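Local coordinates for B12-binding domain-containing protein (Kitasatospora setae, PDB 6WTE), which binds cobalamin and a [4Fe-4S] cluster and, as the radical SAM methylase TsrM, probably transfers methyl groups by a non-radical route, at residues 8-13 with 64-69; 22-27 with 195-200; 27-32 with 131-136; 221-226 with 250-255. All blocks are in the same frame, centred on the assembly; numbering follows the deposited sequence.

Contact 1: 8-13 with 64-69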
# COMPACT_ATOMS: atom_id res chain seq x y z
N VAL A 8 -13.60 4.70 -11.26
CA VAL A 8 -12.76 5.88 -11.43
C VAL A 8 -11.45 5.67 -10.68
O VAL A 8 -11.46 5.33 -9.49
CB VAL A 8 -13.46 7.15 -10.92
CG1 VAL A 8 -12.54 8.35 -11.05
CG2 VAL A 8 -14.77 7.38 -11.68
N ASN A 9 -10.32 5.90 -11.37
CA ASN A 9 -9.03 5.97 -10.68
C ASN A 9 -8.66 7.43 -10.46
O ASN A 9 -8.30 8.12 -11.43
CB ASN A 9 -7.94 5.26 -11.46
CG ASN A 9 -6.63 5.26 -10.71
OD1 ASN A 9 -6.63 5.25 -9.48
ND2 ASN A 9 -5.51 5.29 -11.42
N PRO A 10 -8.71 7.94 -9.23
CA PRO A 10 -8.32 9.34 -8.97
C PRO A 10 -6.84 9.53 -8.67
O PRO A 10 -6.43 10.66 -8.40
CB PRO A 10 -9.17 9.67 -7.74
CG PRO A 10 -9.12 8.40 -6.96
CD PRO A 10 -9.17 7.28 -8.00
N ASN A 11 -6.06 8.45 -8.70
CA ASN A 11 -4.65 8.53 -8.33
C ASN A 11 -3.90 9.45 -9.28
O ASN A 11 -3.85 9.20 -10.49
CB ASN A 11 -4.04 7.13 -8.35
CG ASN A 11 -2.73 7.05 -7.59
OD1 ASN A 11 -2.09 8.07 -7.32
ND2 ASN A 11 -2.33 5.84 -7.24
N LYS A 12 -3.34 10.53 -8.75
CA LYS A 12 -2.58 11.47 -9.57
C LYS A 12 -1.08 11.37 -9.32
O LYS A 12 -0.33 12.24 -9.79
CB LYS A 12 -3.08 12.90 -9.34
CG LYS A 12 -4.52 13.11 -9.81
CD LYS A 12 -4.91 14.58 -9.80
CE LYS A 12 -4.85 15.17 -8.41
NZ LYS A 12 -5.43 16.54 -8.39
N VAL A 13 -0.62 10.35 -8.61
CA VAL A 13 0.80 10.21 -8.29
C VAL A 13 1.56 9.74 -9.53
O VAL A 13 1.19 8.75 -10.16
CB VAL A 13 1.01 9.24 -7.12
CG1 VAL A 13 2.49 8.91 -6.97
CG2 VAL A 13 0.47 9.84 -5.83
N VAL A 64 -21.17 4.33 -9.39
CA VAL A 64 -19.83 4.89 -9.60
C VAL A 64 -18.95 4.45 -8.44
O VAL A 64 -19.24 4.77 -7.28
CB VAL A 64 -19.86 6.42 -9.72
CG1 VAL A 64 -18.45 6.98 -9.88
CG2 VAL A 64 -20.76 6.86 -10.88
N GLY A 65 -17.90 3.70 -8.74
CA GLY A 65 -16.93 3.30 -7.74
C GLY A 65 -15.66 4.13 -7.88
O GLY A 65 -15.23 4.43 -8.99
N VAL A 66 -15.09 4.52 -6.75
CA VAL A 66 -13.85 5.29 -6.73
C VAL A 66 -12.84 4.55 -5.87
O VAL A 66 -13.10 4.28 -4.69
CB VAL A 66 -14.07 6.71 -6.20
CG1 VAL A 66 -12.77 7.50 -6.27
CG2 VAL A 66 -15.17 7.43 -7.00
N THR A 67 -11.68 4.22 -6.45
CA THR A 67 -10.63 3.53 -5.69
C THR A 67 -9.71 4.56 -5.04
O THR A 67 -9.17 5.44 -5.72
CB THR A 67 -9.86 2.56 -6.58
OG1 THR A 67 -8.84 1.90 -5.81
CG2 THR A 67 -9.22 3.26 -7.79
N VAL A 68 -9.55 4.47 -3.72
CA VAL A 68 -8.71 5.40 -2.97
C VAL A 68 -7.56 4.57 -2.41
O VAL A 68 -7.69 3.92 -1.37
CB VAL A 68 -9.51 6.13 -1.89
CG1 VAL A 68 -8.58 6.89 -0.92
CG2 VAL A 68 -10.46 7.10 -2.56
N ARG A 69 -6.45 4.56 -3.14
CA ARG A 69 -5.32 3.70 -2.81
C ARG A 69 -4.48 4.26 -1.67
O ARG A 69 -4.06 3.52 -0.78
CB ARG A 69 -4.45 3.49 -4.05
CG ARG A 69 -3.31 2.49 -3.88
CD ARG A 69 -2.38 2.62 -5.07
NE ARG A 69 -1.42 1.52 -5.18
CZ ARG A 69 -0.28 1.45 -4.51
NH1 ARG A 69 0.51 0.40 -4.69
NH2 ARG A 69 0.07 2.42 -3.67

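Contact 2: 22-27 with 195-200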
# COMPACT_ATOMS: atom_id res chain seq x y z
N LEU A 22 -8.87 -2.00 -9.87
CA LEU A 22 -9.94 -1.87 -10.85
C LEU A 22 -9.97 -3.07 -11.80
O LEU A 22 -11.05 -3.45 -12.27
CB LEU A 22 -9.79 -0.55 -11.61
CG LEU A 22 -9.88 0.74 -10.77
CD1 LEU A 22 -10.07 1.97 -11.66
CD2 LEU A 22 -11.02 0.66 -9.74
N ASP A 23 -8.82 -3.70 -12.08
CA ASP A 23 -8.85 -4.92 -12.88
C ASP A 23 -9.53 -6.05 -12.13
O ASP A 23 -10.27 -6.84 -12.72
CB ASP A 23 -7.43 -5.33 -13.29
CG ASP A 23 -6.94 -4.60 -14.54
OD1 ASP A 23 -7.75 -4.01 -15.29
OD2 ASP A 23 -5.71 -4.64 -14.79
N VAL A 24 -9.28 -6.16 -10.82
CA VAL A 24 -9.95 -7.17 -10.00
C VAL A 24 -11.46 -6.93 -10.02
O VAL A 24 -12.25 -7.86 -10.22
CB VAL A 24 -9.40 -7.16 -8.57
CG1 VAL A 24 -10.08 -8.24 -7.74
CG2 VAL A 24 -7.88 -7.35 -8.55
N LEU A 25 -11.87 -5.68 -9.79
CA LEU A 25 -13.29 -5.37 -9.73
C LEU A 25 -13.96 -5.53 -11.09
O LEU A 25 -15.10 -6.01 -11.17
CB LEU A 25 -13.49 -3.94 -9.21
CG LEU A 25 -12.94 -3.64 -7.83
CD1 LEU A 25 -13.20 -2.17 -7.50
CD2 LEU A 25 -13.59 -4.54 -6.79
N THR A 26 -13.26 -5.14 -12.16
CA THR A 26 -13.83 -5.29 -13.50
C THR A 26 -14.10 -6.75 -13.81
O THR A 26 -15.18 -7.10 -14.31
CB THR A 26 -12.88 -4.68 -14.54
OG1 THR A 26 -12.80 -3.26 -14.35
CG2 THR A 26 -13.37 -4.99 -15.97
N THR A 27 -13.15 -7.63 -13.50
CA THR A 27 -13.33 -9.05 -13.80
C THR A 27 -14.57 -9.60 -13.11
O THR A 27 -15.41 -10.25 -13.75
CB THR A 27 -12.09 -9.84 -13.38
OG1 THR A 27 -10.98 -9.45 -14.19
CG2 THR A 27 -12.32 -11.34 -13.54
N SER A 195 -11.04 -16.57 -9.86
CA SER A 195 -10.94 -16.05 -11.21
C SER A 195 -9.52 -15.64 -11.56
O SER A 195 -8.72 -15.27 -10.70
CB SER A 195 -11.86 -14.84 -11.40
OG SER A 195 -13.16 -15.09 -10.90
N VAL A 196 -9.23 -15.69 -12.86
CA VAL A 196 -8.09 -14.98 -13.42
C VAL A 196 -8.50 -13.53 -13.60
O VAL A 196 -9.51 -13.24 -14.26
CB VAL A 196 -7.65 -15.60 -14.75
CG1 VAL A 196 -6.56 -14.76 -15.40
CG2 VAL A 196 -7.18 -17.04 -14.55
N TYR A 197 -7.75 -12.61 -13.01
CA TYR A 197 -8.07 -11.19 -13.17
C TYR A 197 -7.60 -10.75 -14.55
O TYR A 197 -6.43 -10.93 -14.90
CB TYR A 197 -7.41 -10.36 -12.07
CG TYR A 197 -7.69 -10.84 -10.65
CD1 TYR A 197 -8.89 -11.48 -10.32
CD2 TYR A 197 -6.75 -10.66 -9.65
CE1 TYR A 197 -9.12 -11.93 -9.02
CE2 TYR A 197 -6.99 -11.08 -8.36
CZ TYR A 197 -8.16 -11.73 -8.05
OH TYR A 197 -8.37 -12.16 -6.75
N ARG A 198 -8.52 -10.23 -15.36
CA ARG A 198 -8.19 -9.88 -16.73
C ARG A 198 -7.40 -8.58 -16.75
O ARG A 198 -7.83 -7.56 -16.20
CB ARG A 198 -9.46 -9.80 -17.59
CG ARG A 198 -10.07 -11.18 -17.82
CD ARG A 198 -11.25 -11.17 -18.78
NE ARG A 198 -12.43 -10.54 -18.20
CZ ARG A 198 -13.36 -11.18 -17.49
NH1 ARG A 198 -13.25 -12.48 -17.27
NH2 ARG A 198 -14.40 -10.51 -17.01
N ARG A 199 -6.21 -8.63 -17.36
CA ARG A 199 -5.30 -7.50 -17.42
C ARG A 199 -5.17 -7.11 -18.89
O ARG A 199 -4.56 -7.84 -19.67
CB ARG A 199 -3.94 -7.84 -16.82
CG ARG A 199 -4.01 -8.67 -15.55
CD ARG A 199 -4.71 -7.92 -14.40
NE ARG A 199 -3.95 -6.75 -13.95
CZ ARG A 199 -2.84 -6.82 -13.22
NH1 ARG A 199 -2.36 -8.00 -12.86
NH2 ARG A 199 -2.22 -5.70 -12.85
N ARG A 200 -5.75 -5.98 -19.25
CA ARG A 200 -5.85 -5.57 -20.64
C ARG A 200 -4.91 -4.40 -20.92
O ARG A 200 -4.46 -3.71 -20.00
CB ARG A 200 -7.29 -5.19 -20.99
CG ARG A 200 -8.30 -6.32 -20.82
CD ARG A 200 -9.72 -5.79 -21.05
NE ARG A 200 -10.72 -6.84 -21.17
CZ ARG A 200 -11.68 -7.08 -20.27
NH1 ARG A 200 -11.77 -6.33 -19.18
NH2 ARG A 200 -12.56 -8.05 -20.47
O HOH W 1 -7.19 -3.91 -17.93
O HOH W 2 -3.75 -3.26 -13.32
O HOH W 3 -10.27 -6.83 -15.77
O HOH W 4 -9.94 -5.02 -17.83

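Contact 3: 27-32 with 131-136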
# COMPACT_ATOMS: atom_id res chain seq x y z
N THR A 27 -13.15 -7.63 -13.50
CA THR A 27 -13.33 -9.05 -13.80
C THR A 27 -14.57 -9.60 -13.11
O THR A 27 -15.41 -10.25 -13.75
CB THR A 27 -12.09 -9.84 -13.38
OG1 THR A 27 -10.98 -9.45 -14.19
CG2 THR A 27 -12.32 -11.34 -13.54
N ALA A 28 -14.70 -9.34 -11.81
CA ALA A 28 -15.83 -9.87 -11.06
C ALA A 28 -17.15 -9.31 -11.58
O ALA A 28 -18.12 -10.06 -11.78
CB ALA A 28 -15.66 -9.54 -9.58
N LEU A 29 -17.21 -8.00 -11.81
CA LEU A 29 -18.45 -7.40 -12.28
C LEU A 29 -18.82 -7.91 -13.66
O LEU A 29 -19.99 -8.24 -13.91
CB LEU A 29 -18.31 -5.88 -12.28
CG LEU A 29 -18.41 -5.19 -10.92
CD1 LEU A 29 -17.97 -3.75 -11.08
CD2 LEU A 29 -19.84 -5.28 -10.39
N GLU A 30 -17.85 -8.00 -14.57
CA GLU A 30 -18.14 -8.52 -15.90
C GLU A 30 -18.60 -9.97 -15.85
O GLU A 30 -19.53 -10.36 -16.57
CB GLU A 30 -16.92 -8.38 -16.80
CG GLU A 30 -16.61 -6.95 -17.21
CD GLU A 30 -15.43 -6.85 -18.15
OE1 GLU A 30 -14.62 -7.80 -18.20
OE2 GLU A 30 -15.31 -5.82 -18.85
N ASP A 31 -17.98 -10.79 -14.99
CA ASP A 31 -18.37 -12.19 -14.87
C ASP A 31 -19.78 -12.34 -14.32
O ASP A 31 -20.42 -13.36 -14.58
CB ASP A 31 -17.38 -12.95 -13.99
CG ASP A 31 -16.04 -13.19 -14.68
OD1 ASP A 31 -15.88 -12.80 -15.86
OD2 ASP A 31 -15.14 -13.76 -14.04
N GLU A 32 -20.28 -11.35 -13.58
CA GLU A 32 -21.64 -11.36 -13.06
C GLU A 32 -22.63 -10.66 -13.98
O GLU A 32 -23.78 -10.43 -13.58
CB GLU A 32 -21.67 -10.71 -11.67
CG GLU A 32 -20.98 -11.53 -10.60
CD GLU A 32 -21.69 -12.84 -10.31
OE1 GLU A 32 -22.94 -12.89 -10.45
OE2 GLU A 32 -21.01 -13.82 -9.96
N LYS A 131 -16.55 -9.04 -4.32
CA LYS A 131 -17.83 -9.71 -4.09
C LYS A 131 -18.89 -8.75 -3.59
O LYS A 131 -20.03 -8.75 -4.08
CB LYS A 131 -17.63 -10.88 -3.12
CG LYS A 131 -16.83 -12.01 -3.74
CD LYS A 131 -16.85 -13.28 -2.91
CE LYS A 131 -15.88 -14.32 -3.47
NZ LYS A 131 -16.02 -14.50 -4.94
N ILE A 132 -18.54 -7.90 -2.62
CA ILE A 132 -19.47 -6.90 -2.10
C ILE A 132 -19.93 -5.97 -3.22
O ILE A 132 -21.11 -5.61 -3.31
CB ILE A 132 -18.82 -6.11 -0.95
CG1 ILE A 132 -18.51 -7.05 0.21
CG2 ILE A 132 -19.72 -4.94 -0.51
CD1 ILE A 132 -17.66 -6.43 1.31
N LEU A 133 -19.00 -5.57 -4.10
CA LEU A 133 -19.36 -4.65 -5.17
C LEU A 133 -20.36 -5.29 -6.14
O LEU A 133 -21.26 -4.61 -6.64
CB LEU A 133 -18.10 -4.19 -5.92
CG LEU A 133 -18.33 -3.15 -7.02
CD1 LEU A 133 -19.10 -1.95 -6.47
CD2 LEU A 133 -17.01 -2.71 -7.65
N CYS A 134 -20.21 -6.58 -6.42
CA CYS A 134 -21.18 -7.25 -7.28
C CYS A 134 -22.56 -7.27 -6.64
O CYS A 134 -23.56 -7.08 -7.33
CB CYS A 134 -20.73 -8.67 -7.60
SG CYS A 134 -19.38 -8.76 -8.78
N GLU A 135 -22.63 -7.54 -5.34
CA GLU A 135 -23.93 -7.52 -4.67
C GLU A 135 -24.51 -6.12 -4.68
O GLU A 135 -25.71 -5.95 -4.91
CB GLU A 135 -23.81 -8.07 -3.25
CG GLU A 135 -23.41 -9.54 -3.21
CD GLU A 135 -23.59 -10.18 -1.85
OE1 GLU A 135 -24.25 -9.58 -0.97
OE2 GLU A 135 -23.06 -11.29 -1.65
N LEU A 136 -23.67 -5.11 -4.46
CA LEU A 136 -24.14 -3.73 -4.51
C LEU A 136 -24.65 -3.37 -5.90
O LEU A 136 -25.75 -2.82 -6.05
CB LEU A 136 -23.02 -2.78 -4.08
CG LEU A 136 -23.34 -1.28 -4.09
CD1 LEU A 136 -24.49 -0.93 -3.14
CD2 LEU A 136 -22.10 -0.45 -3.77

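Contact 4: 221-226 with 250-255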
# COMPACT_ATOMS: atom_id res chain seq x y z
N ILE A 221 1.02 -8.49 -9.53
CA ILE A 221 0.35 -9.77 -9.44
C ILE A 221 0.05 -10.06 -7.98
O ILE A 221 0.95 -10.03 -7.14
CB ILE A 221 1.15 -10.93 -10.07
CG1 ILE A 221 0.38 -12.24 -9.95
CG2 ILE A 221 2.55 -11.04 -9.45
CD1 ILE A 221 -0.91 -12.28 -10.79
N LEU A 222 -1.21 -10.33 -7.69
CA LEU A 222 -1.65 -10.72 -6.36
C LEU A 222 -1.69 -12.24 -6.28
O LEU A 222 -2.21 -12.89 -7.19
CB LEU A 222 -3.03 -10.14 -6.07
CG LEU A 222 -3.66 -10.56 -4.75
CD1 LEU A 222 -2.87 -9.96 -3.60
CD2 LEU A 222 -5.12 -10.12 -4.71
N THR A 223 -1.13 -12.80 -5.21
CA THR A 223 -1.23 -14.24 -5.01
C THR A 223 -2.12 -14.62 -3.83
O THR A 223 -2.71 -15.70 -3.83
CB THR A 223 0.16 -14.88 -4.84
OG1 THR A 223 0.56 -14.85 -3.46
CG2 THR A 223 1.20 -14.14 -5.68
N LYS A 224 -2.26 -13.73 -2.85
CA LYS A 224 -3.07 -14.02 -1.68
C LYS A 224 -3.37 -12.71 -0.96
O LYS A 224 -2.51 -11.83 -0.86
CB LYS A 224 -2.35 -14.99 -0.73
CG LYS A 224 -0.97 -14.51 -0.29
CD LYS A 224 -0.01 -15.67 -0.09
CE LYS A 224 1.41 -15.16 0.16
NZ LYS A 224 2.42 -16.26 0.09
N ASN A 225 -4.59 -12.58 -0.46
CA ASN A 225 -4.97 -11.40 0.29
C ASN A 225 -4.79 -11.63 1.78
O ASN A 225 -5.11 -12.70 2.30
CB ASN A 225 -6.43 -11.02 0.01
CG ASN A 225 -6.85 -9.79 0.77
OD1 ASN A 225 -6.51 -8.67 0.38
ND2 ASN A 225 -7.58 -9.98 1.87
N GLY A 226 -4.30 -10.61 2.47
CA GLY A 226 -4.34 -10.54 3.92
C GLY A 226 -2.98 -10.77 4.55
O GLY A 226 -2.00 -11.11 3.89
N ALA A 250 -3.33 -22.00 -10.32
CA ALA A 250 -3.42 -21.94 -11.77
C ALA A 250 -3.91 -20.58 -12.26
O ALA A 250 -3.48 -20.11 -13.31
CB ALA A 250 -4.34 -23.05 -12.28
N SER A 251 -4.81 -19.94 -11.50
CA SER A 251 -5.31 -18.63 -11.91
C SER A 251 -4.24 -17.56 -11.79
O SER A 251 -4.11 -16.71 -12.68
CB SER A 251 -6.54 -18.25 -11.07
OG SER A 251 -7.60 -19.18 -11.27
N VAL A 252 -3.46 -17.59 -10.70
CA VAL A 252 -2.37 -16.63 -10.55
C VAL A 252 -1.38 -16.76 -11.70
O VAL A 252 -1.00 -15.76 -12.33
CB VAL A 252 -1.66 -16.82 -9.19
CG1 VAL A 252 -0.57 -15.79 -9.02
CG2 VAL A 252 -2.65 -16.72 -8.05
N VAL A 253 -0.94 -17.98 -11.99
CA VAL A 253 0.07 -18.15 -13.03
C VAL A 253 -0.51 -17.83 -14.41
O VAL A 253 0.18 -17.27 -15.27
CB VAL A 253 0.69 -19.55 -12.98
CG1 VAL A 253 1.82 -19.65 -13.99
CG2 VAL A 253 1.22 -19.85 -11.57
N ASP A 254 -1.79 -18.17 -14.65
CA ASP A 254 -2.45 -17.74 -15.89
C ASP A 254 -2.37 -16.23 -16.07
O ASP A 254 -2.09 -15.73 -17.17
CB ASP A 254 -3.93 -18.16 -15.89
CG ASP A 254 -4.15 -19.60 -16.30
OD1 ASP A 254 -3.18 -20.33 -16.61
OD2 ASP A 254 -5.34 -20.01 -16.33
N GLU A 255 -2.63 -15.48 -14.99
CA GLU A 255 -2.58 -14.03 -15.06
C GLU A 255 -1.17 -13.52 -15.33
O GLU A 255 -0.97 -12.62 -16.15
CB GLU A 255 -3.11 -13.44 -13.75
CG GLU A 255 -3.17 -11.93 -13.73
CD GLU A 255 -3.89 -11.42 -12.49
OE1 GLU A 255 -4.64 -12.22 -11.90
OE2 GLU A 255 -3.72 -10.24 -12.13

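Contact 1: 8-13 with 64-69
At Thr67 the first torsion (chi1 180°) sets OG1 anti to the backbone N and leaves CG2 wedged between that N and the carbonyl carbon, where it meets the neighbouring strand 3.5 Å from Val8 O. On that strand Asn9 carries CG anti to its own N (chi1 -176°), and its amide reaches across until OD1 lies 3.7 Å from Thr67 CG2; its ND2 donates to Asp40 OD1. The backbones run parallel, with Val8 bridged to Val66: Val8 N donates to Gly65 O at 2.8 Å, and Thr67 N donates to Val8 O at 3.2 Å. Beyond the strand end, the ring of Pro10 takes over the contact. Its CD touches Thr67 O at 2.9 Å, while CG packs 3.8 Å from Val66 CG1, the methyl anti to the Val66 N. An alanine in place of Pro10 would probably open a gap over Val66 CG1 and leave this turn of the chain freer to move, since the ring atoms CG and CD supply the contact. Helix 83-96 covers this face through Ile93, which meets Val8, and His86 and Ile89, which meet Pro10; Leu22 of helix 20-31 packs on Asn9 and Thr67. Further along, Asn11 OD1 accepts from Val13 N at 3.0 Å, closing an Asx turn, while its ND2 bonds to cobalamin. Thr67 OG1 bonds to N3B of cobalamin, the benzimidazole nitrogen, consistent with a base-off cofactor. Strand ends whose following loops grip the cofactor are the hallmark of the Rossmann-like B12-binding domain.

Contact 2: 22-27 with 195-200
Asp23 OD2 is gripped by several donors at once. Arg199 NE forms a salt bridge with it at 2.9 Å, water 2 donates to it, and Asn209 ND2 supplies a further hydrogen bond. NE comes in on the anti side, 23° out of the carboxylate plane, whereas the oxygen lies in the guanidinium plane, with the two planes 66° apart. Bends at chi2 and chi3 fold the Arg199 chain back toward the helix, and NE and NH2 are both tied to this one oxygen, the second through water 2. With NH1, the third nitrogen, bonded to Glu255, this arginine lies between two carboxylates, which would probably favour their charged forms. One helical turn on, Thr27 OG1 accepts from Arg198 N at 2.8 Å and donates to Asp23 O at 3.1 Å, so one hydroxyl ties the loop backbone to the helix. Water 3 adds a second link, donating to both Asp23 O and Arg198 O. Thr27 CG2 sits over one face of the Arg198 guanidinium, whose NH2 goes on to Glu30 and Asp31. The apolar part is a CH-pi contact: Val24 CG2 lies over the face of the Tyr197 ring, 4.0 Å from its centroid and 25° off the normal, displaced toward the CD2 rim. Tyr197 OH is held by Asp192 O, and Val24 also touches cobalamin. The irregular segment 195-200 runs between helix 20-31 of the B12-binding domain, on which it is pinned, and helix 249-261 of the radical SAM core, where Val196 packs on Ser251 and Asp254.

Contact 3: 27-32 with 131-136
This is a helix-helix packing contact within the Rossmann-like B12-binding domain, joining the C-terminal turns of helix 20-31 to helix 130-141, and it is almost wholly apolar. Over these short segments the axes approach to 9.2 Å and cross at -40°. Both helices also lean on the parallel strands of the domain's sheet, Leu29 touching Val36 of strand 35-40 and Leu133 touching Val102 of strand 101-104. On the sheet side the two leucines meet at about a right angle, Leu29 CD1 lying 3.7 Å from Leu133 CD2. Leu133 also comes within about 4 Å of the bound cobalamin, so the interface forms part of the surroundings of the cofactor. The other half of the contact belongs to Cys134, whose SG, anti to its carbonyl carbon (chi1 -74°), projects into the groove lined by Ala28, Leu29 and Glu32. The sulfur sits 3.9 Å from Ala28 CB and equally far from Leu29 CD2. It also rests against the helix backbone, with Ala28 O at 3.5 Å. At the helix end, where Glu32 leaves helical angles, its aliphatic part closes the groove, CG packing 3.7 Å from Cys134 SG.

Contact 4: 221-226 with 250-255
From Ile221 to Leu222 the backbone is extended, and it passes the helical turn of 250-255 closest where Thr223 CA comes within 6.1 Å of Val252 CA. The helix turns Val252 and Glu255, one turn apart, toward the extended segment. Val252 CG1, anti to its backbone N (chi1 -178°), touches Ile221 CG1 at 3.8 Å and Leu222 O at the same distance, and it lies 4.1 Å from Thr223 CG2. An alanine in place of Val252 would probably open a gap beside Ile221 and Thr223, because both of the methyls that fill this space would be gone. Ile221 and Glu255 slide past each other in opposite directions, so that Ile221 CD1 touches CB, CG and CD of the extended glutamate chain, with CD nearest at 3.5 Å. The methyl lies against CG and the carboxylate carbon, while the two oxygens find polar partners: OE2 bonds to Tyr20 OH as well as to Arg199, and OE1 pairs with Arg247, whose NH1 also bonds to Leu222 O. The contact packs the first strand of the radical SAM core against helix 249-261, the next long helix after the cluster-binding loop. Strand 219-221, helix 249-261 and strand 266-269 form a beta-alpha-beta crossover of the TIM-barrel-like fold. Ile221 bonds through its backbone to His268 and Thr270 next door, while helix 278-294 packs on Thr223 and Val253 through Leu284.

In the fold
From the N terminus, contact 1 closes a loop of some fifty residues and sets strands 4-9 and 63-67 side by side. Helix 20-31 leaves from inside that loop, so contacts 2 and 3, which both use it and share Thr27, cross contact 1. Of these two, contact 3 closes first, within the B12-binding domain; contact 2 spans it, bringing segment 195-200 back to the same helix. Contact 4 opens only afterwards, a short local closure in the radical SAM core. Arginines of 195-200 bridge to acidic residues of contact 3 on one side and of contact 4 on the other, so this segment ties the two domains together.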